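Local structure of class II aldolase/adducin domain protein (Pseudomonas syringae pv. phaseolicola 1448A, 3OCR) at the interface of chains A and B. The protein belongs to the class II aldolase/adducin family and probably acts as a lyase that cleaves carbon–carbon bonds. Coordinates in Å, arbitrary orientation; residue numbers count along the deposited sequence, not the author numbering. Chains: chain A/B, Class II aldolase/adducin domain protein.

The interface of chains A and B. Residues chain A 162-166; chain B 148, 237-238, 241.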
loop_
_atom_site.group_PDB
_atom_site.type_symbol
_atom_site.label_atom_id
_atom_site.label_comp_id
_atom_site.label_asym_id
_atom_site.label_seq_id
_atom_site.Cartn_x
_atom_site.Cartn_y
_atom_site.Cartn_z
ATOM N N TYR A 162 -11.793 2.426 25.961
ATOM C CA TYR A 162 -12.880 2.848 25.082
ATOM C C TYR A 162 -14.233 2.880 25.793
ATOM O O TYR A 162 -14.625 1.905 26.459
ATOM C CB TYR A 162 -12.981 1.944 23.848
ATOM C CG TYR A 162 -13.901 2.516 22.772
ATOM C CD1 TYR A 162 -13.663 3.777 22.218
ATOM C CD2 TYR A 162 -15.039 1.806 22.342
ATOM C CE1 TYR A 162 -14.523 4.319 21.229
ATOM C CE2 TYR A 162 -15.899 2.336 21.374
ATOM C CZ TYR A 162 -15.619 3.587 20.814
ATOM O OH TYR A 162 -16.498 4.094 19.880
ATOM N N GLU A 163 -14.962 3.978 25.622
ATOM C CA GLU A 163 -16.280 4.093 26.265
ATOM C C GLU A 163 -17.440 4.430 25.310
ATOM O O GLU A 163 -18.569 4.566 25.739
ATOM C CB GLU A 163 -16.228 5.075 27.443
ATOM C CG GLU A 163 -15.135 4.754 28.468
ATOM C CD GLU A 163 -15.248 5.592 29.727
ATOM O OE1 GLU A 163 -16.390 5.837 30.182
ATOM O OE2 GLU A 163 -14.197 6.009 30.263
ATOM N N GLY A 164 -17.157 4.544 24.019
ATOM C CA GLY A 164 -18.215 4.760 23.035
ATOM C C GLY A 164 -17.901 6.004 22.243
ATOM O O GLY A 164 -16.814 6.563 22.371
ATOM N N ILE A 165 -18.861 6.441 21.437
ATOM C CA ILE A 165 -18.625 7.555 20.504
ATOM C C ILE A 165 -18.673 8.906 21.230
ATOM O O ILE A 165 -17.724 9.678 21.157
ATOM C CB ILE A 165 -19.603 7.512 19.295
ATOM C CG1 ILE A 165 -19.401 6.214 18.495
ATOM C CG2 ILE A 165 -19.417 8.752 18.394
ATOM C CD1 ILE A 165 -20.501 5.911 17.457
ATOM N N ALA A 166 -19.771 9.168 21.933
ATOM C CA ALA A 166 -19.970 10.437 22.623
ATOM C C ALA A 166 -19.186 10.449 23.920
ATOM O O ALA A 166 -19.112 9.446 24.635
ATOM C CB ALA A 166 -21.461 10.695 22.899
ATOM N N GLN B 148 -13.883 1.611 16.907
ATOM C CA GLN B 148 -15.108 2.406 16.783
ATOM C C GLN B 148 -15.840 2.105 15.465
ATOM O O GLN B 148 -17.069 2.019 15.414
ATOM C CB GLN B 148 -14.790 3.886 16.857
ATOM C CG GLN B 148 -16.016 4.769 16.737
ATOM C CD GLN B 148 -15.782 6.136 17.329
ATOM O OE1 GLN B 148 -15.669 7.138 16.592
ATOM N NE2 GLN B 148 -15.689 6.196 18.656
ATOM N N LYS B 237 -23.879 0.646 23.932
ATOM C CA LYS B 237 -23.931 2.106 23.821
ATOM C C LYS B 237 -23.683 2.590 22.385
ATOM O O LYS B 237 -24.413 3.436 21.881
ATOM C CB LYS B 237 -22.955 2.766 24.820
ATOM C CG LYS B 237 -22.947 4.327 24.816
ATOM C CD LYS B 237 -22.567 4.957 26.193
ATOM C CE LYS B 237 -21.908 6.381 26.080
ATOM N NZ LYS B 237 -20.548 6.449 25.314
ATOM N N VAL B 238 -22.652 2.062 21.731
ATOM C CA VAL B 238 -22.347 2.477 20.367
ATOM C C VAL B 238 -23.484 2.091 19.415
ATOM O O VAL B 238 -23.805 2.847 18.466
ATOM C CB VAL B 238 -20.979 1.954 19.900
ATOM C CG1 VAL B 238 -20.746 2.266 18.397
ATOM C CG2 VAL B 238 -19.863 2.587 20.746
ATOM N N GLN B 241 -26.032 4.728 19.905
ATOM C CA GLN B 241 -25.477 5.918 19.244
ATOM C C GLN B 241 -25.575 5.869 17.712
ATOM O O GLN B 241 -25.817 6.893 17.068
ATOM C CB GLN B 241 -24.017 6.126 19.684
ATOM C CG GLN B 241 -23.868 6.733 21.099
ATOM C CD GLN B 241 -22.518 6.458 21.780
ATOM O OE1 GLN B 241 -22.261 6.968 22.874
ATOM N NE2 GLN B 241 -21.666 5.647 21.146
#
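The phenol tip of A:Tyr162 comes up against the B:Gln148 side chain, the two crossing at about a right angle, where a chain A loop packs against helices 148-151 and 232-243 of chain B. The patch is part of a contact between two copies of one protein in a deposited assembly of four, not an exact two-fold overall; the structure alone does not show whether it is biological.

Among the polar contacts, B:Gln148 NE2 donates to A:Tyr162 OH over 2.6 Å, nearly straight at 159° about the hydrogen. The oxygen lies close to the amide plane and also beside CB and CG. NE2 sits at the ring's edge, in its plane, which makes this an edge contact; ring and amide planes are 50° apart. Within chain A, A:Gly164 N lies 3.5 Å above the A:Tyr162 ring plane, over its centre.

The side-chain amine of B:Lys237, bent at its last torsion (chi4 -62°), forms a second polar group. B:Lys237 NZ bonds to the carbonyl A:Glu163 O at 2.8 Å, tilted from the carbonyl plane. B:Lys237 NZ also bonds to B:Gln241 OE1 at 3.0 Å, which, as modelled, may help fix the carboxamide. Yet A:Ile165 N and B:Gln241 NE2, 2.9 Å apart, set donor against donor. Exchanging the amide atoms would let OE1 accept from A:Ile165 N but put NE2 against the lysine amine, so neither orientation settles it.

Apolar contacts fill the middle. B:Val238 CG2 meets A:Gly164 CA at 3.6 Å, while B:Val238 CG1 faces A:Ile165 CD1 at 3.8 Å. The isoleucine runs antiparallel past B:Gln241 but crosses B:Gln148, A:Ile165 CG1 lying 3.8 Å from the amide carbon B:Gln148 CD.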